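Local coordinates for CocE/NonD family hydrolase (Staphylococcus aureus subsp. aureus COL, PDB 3III), which is probably a serine hydrolase of the alpha/beta-hydrolase fold, related to cocaine esterases and X-Pro dipeptidyl-peptidases, with its natural substrate not established, at residues S159-G167 and Q312-E322. Sequence-based numbering, arbitrary orientation.
Sequences SNGNIGTNG and QKSFFDFYLKE
Asn-162 ND2 uses both of its N-H groups on Leu-320 and Glu-322. One bond runs to the backbone carbonyl Leu-320 O at 2.9 Å and is nearly straight (170°), though the donor sits above the carbonyl plane. The other reaches Glu-322 OE2, also at 2.9 Å, on the anti side of the carboxylate. Amide and carboxylate lie nearly coplanar. Asn-162 OD1 is bonded to Lys-187 NZ, which should set the flip of the amide. Asn-160 ND2 approaches Leu-320 O at 3.1 Å from the opposite face of the carbonyl. With chi1 at 78°, Asn-160 CG lies between its backbone N and carbonyl carbon, and the amide curls back. Its OD1 then accepts from Asn-162 N, closing an Asx turn at the bend of the chain.

In the middle the contact is apolar. Both methyls of Leu-320 lie against Gly-164, with CD2 3.6 Å from Gly-164 N. Phe-316 meets Thr-165 O at its ring edge, with CZ 3.4 Å away. Leu-320 CD1 rests on one face of that ring, offset toward the rim. The glycine gives both side chains room to come close to the strand backbone.

At the far end Asn-166 ND2 donates to Gln-312 OE1 at 3.0 Å, almost straight. The two amide planes are turned steeply against each other. Asn-166 chi1 (-171°) carries the amide out toward the helix for this bond. Its OD1 takes a bond from Tyr-303 OH.

The helix runs nearly antiparallel to strand 162-167, a parallel strand inside the alpha/beta-hydrolase sheet. The carbonyl of Leu-320 receives two asparagine N-H groups, and a third amide bonds to Gln-312, about two turns earlier. Polar bonds at either end of the contact thus fix the helix over an apolar middle.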
# COMPACT_ATOMS: atom_id res chain seq x y z
N SER A 159 -29.10 10.82 -5.97
CA SER A 159 -28.50 9.56 -5.56
C SER A 159 -29.49 8.42 -5.67
O SER A 159 -30.62 8.52 -5.20
CB SER A 159 -27.96 9.66 -4.14
OG SER A 159 -27.57 8.38 -3.68
N ASN A 160 -29.04 7.33 -6.27
CA ASN A 160 -29.84 6.11 -6.33
C ASN A 160 -29.75 5.28 -5.06
O ASN A 160 -30.26 4.16 -5.03
CB ASN A 160 -29.52 5.25 -7.57
CG ASN A 160 -28.19 4.41 -7.42
OD1 ASN A 160 -27.45 4.56 -6.46
ND2 ASN A 160 -27.92 3.56 -8.39
N GLY A 161 -29.05 5.81 -4.04
CA GLY A 161 -28.95 5.12 -2.75
C GLY A 161 -27.70 4.24 -2.57
O GLY A 161 -27.44 3.80 -1.46
N ASN A 162 -26.97 3.96 -3.65
CA ASN A 162 -25.82 3.09 -3.64
C ASN A 162 -24.53 3.92 -3.78
O ASN A 162 -24.25 4.54 -4.84
CB ASN A 162 -25.87 2.06 -4.80
CG ASN A 162 -27.09 1.18 -4.75
OD1 ASN A 162 -27.73 1.08 -3.71
ND2 ASN A 162 -27.43 0.54 -5.88
N ILE A 163 -23.74 3.88 -2.71
CA ILE A 163 -22.46 4.55 -2.68
C ILE A 163 -21.34 3.50 -2.75
O ILE A 163 -21.36 2.46 -2.06
CB ILE A 163 -22.27 5.36 -1.41
CG1 ILE A 163 -23.49 6.25 -1.04
CG2 ILE A 163 -20.87 6.02 -1.40
CD1 ILE A 163 -24.22 7.00 -2.05
N GLY A 164 -20.38 3.76 -3.60
CA GLY A 164 -19.17 2.99 -3.70
C GLY A 164 -17.97 3.94 -3.51
O GLY A 164 -17.86 5.03 -4.13
N THR A 165 -17.02 3.52 -2.70
CA THR A 165 -15.81 4.30 -2.49
C THR A 165 -14.66 3.82 -3.34
O THR A 165 -14.61 2.64 -3.74
CB THR A 165 -15.41 4.31 -1.02
OG1 THR A 165 -15.28 2.97 -0.56
CG2 THR A 165 -16.46 5.07 -0.15
N ASN A 166 -13.74 4.74 -3.67
CA ASN A 166 -12.72 4.43 -4.66
C ASN A 166 -11.59 5.41 -4.54
O ASN A 166 -11.84 6.61 -4.38
CB ASN A 166 -13.35 4.58 -6.05
CG ASN A 166 -12.49 4.09 -7.19
OD1 ASN A 166 -11.30 3.78 -7.05
ND2 ASN A 166 -13.10 4.05 -8.40
N GLY A 167 -10.35 4.96 -4.67
CA GLY A 167 -9.24 5.86 -4.62
C GLY A 167 -7.95 5.18 -4.13
O GLY A 167 -7.98 4.05 -3.66
N GLN A 312 -12.69 -1.31 -12.78
CA GLN A 312 -13.39 -0.57 -11.69
C GLN A 312 -14.85 -0.34 -12.06
O GLN A 312 -15.74 -0.53 -11.23
CB GLN A 312 -12.74 0.78 -11.39
CG GLN A 312 -11.31 0.78 -10.81
CD GLN A 312 -10.66 2.17 -10.90
OE1 GLN A 312 -11.28 3.19 -10.57
NE2 GLN A 312 -9.40 2.21 -11.29
N LYS A 313 -15.06 0.06 -13.31
CA LYS A 313 -16.40 0.39 -13.78
C LYS A 313 -17.26 -0.88 -13.88
O LYS A 313 -18.43 -0.86 -13.56
CB LYS A 313 -16.34 1.15 -15.14
CG LYS A 313 -17.75 1.51 -15.75
CD LYS A 313 -17.57 2.37 -17.06
CE LYS A 313 -18.12 1.65 -18.26
NZ LYS A 313 -19.61 1.19 -18.10
N SER A 314 -16.67 -2.00 -14.31
CA SER A 314 -17.43 -3.21 -14.42
C SER A 314 -17.92 -3.67 -13.01
O SER A 314 -19.08 -4.06 -12.85
CB SER A 314 -16.62 -4.32 -15.12
OG SER A 314 -17.39 -5.54 -15.05
N PHE A 315 -17.06 -3.53 -12.01
CA PHE A 315 -17.37 -3.86 -10.61
C PHE A 315 -18.47 -2.95 -10.09
O PHE A 315 -19.47 -3.42 -9.53
CB PHE A 315 -16.08 -3.73 -9.80
CG PHE A 315 -16.22 -3.88 -8.31
CD1 PHE A 315 -16.49 -5.12 -7.73
CD2 PHE A 315 -16.00 -2.78 -7.49
CE1 PHE A 315 -16.55 -5.24 -6.34
CE2 PHE A 315 -16.05 -2.90 -6.10
CZ PHE A 315 -16.34 -4.15 -5.52
N PHE A 316 -18.32 -1.66 -10.33
CA PHE A 316 -19.33 -0.70 -9.87
C PHE A 316 -20.65 -0.79 -10.65
O PHE A 316 -21.69 -0.54 -10.08
CB PHE A 316 -18.81 0.74 -9.89
CG PHE A 316 -18.03 1.17 -8.65
CD1 PHE A 316 -17.87 0.37 -7.54
CD2 PHE A 316 -17.41 2.43 -8.64
CE1 PHE A 316 -17.13 0.81 -6.41
CE2 PHE A 316 -16.76 2.91 -7.53
CZ PHE A 316 -16.59 2.08 -6.40
N ASP A 317 -20.62 -1.12 -11.94
CA ASP A 317 -21.85 -1.29 -12.69
C ASP A 317 -22.62 -2.47 -12.08
O ASP A 317 -23.87 -2.43 -11.96
CB ASP A 317 -21.59 -1.62 -14.17
CG ASP A 317 -21.12 -0.44 -14.99
OD1 ASP A 317 -21.19 0.74 -14.56
OD2 ASP A 317 -20.70 -0.74 -16.12
N PHE A 318 -21.89 -3.51 -11.65
CA PHE A 318 -22.58 -4.64 -10.98
C PHE A 318 -23.16 -4.22 -9.64
O PHE A 318 -24.32 -4.50 -9.35
CB PHE A 318 -21.64 -5.83 -10.81
CG PHE A 318 -22.31 -7.09 -10.38
CD1 PHE A 318 -22.79 -7.98 -11.32
CD2 PHE A 318 -22.44 -7.40 -9.03
CE1 PHE A 318 -23.46 -9.19 -10.92
CE2 PHE A 318 -23.06 -8.62 -8.64
CZ PHE A 318 -23.55 -9.50 -9.59
N TYR A 319 -22.35 -3.59 -8.78
CA TYR A 319 -22.75 -3.33 -7.38
C TYR A 319 -23.53 -2.03 -7.17
O TYR A 319 -24.38 -2.00 -6.29
CB TYR A 319 -21.56 -3.47 -6.37
CG TYR A 319 -21.15 -4.90 -6.22
CD1 TYR A 319 -21.98 -5.82 -5.59
CD2 TYR A 319 -20.01 -5.37 -6.83
CE1 TYR A 319 -21.65 -7.14 -5.52
CE2 TYR A 319 -19.67 -6.68 -6.78
CZ TYR A 319 -20.49 -7.58 -6.12
OH TYR A 319 -20.20 -8.93 -6.12
N LEU A 320 -23.21 -0.97 -7.92
CA LEU A 320 -23.86 0.30 -7.72
C LEU A 320 -25.01 0.53 -8.70
O LEU A 320 -25.99 1.16 -8.33
CB LEU A 320 -22.87 1.45 -7.83
CG LEU A 320 -21.65 1.38 -6.92
CD1 LEU A 320 -20.75 2.70 -7.06
CD2 LEU A 320 -22.07 1.22 -5.43
N LYS A 321 -24.89 0.03 -9.94
CA LYS A 321 -26.00 0.14 -10.90
C LYS A 321 -26.90 -1.08 -10.83
O LYS A 321 -27.99 -1.07 -11.40
CB LYS A 321 -25.51 0.34 -12.35
CG LYS A 321 -24.87 1.70 -12.57
CD LYS A 321 -24.57 1.98 -14.01
CE LYS A 321 -24.11 3.43 -14.21
NZ LYS A 321 -23.86 3.75 -15.64
N GLU A 322 -26.45 -2.14 -10.14
CA GLU A 322 -27.20 -3.39 -10.09
C GLU A 322 -27.48 -4.00 -11.46
O GLU A 322 -28.54 -4.52 -11.73
CB GLU A 322 -28.47 -3.24 -9.24
CG GLU A 322 -28.12 -2.69 -7.87
CD GLU A 322 -29.27 -2.58 -6.89
OE1 GLU A 322 -30.24 -3.32 -6.99
OE2 GLU A 322 -29.15 -1.81 -5.94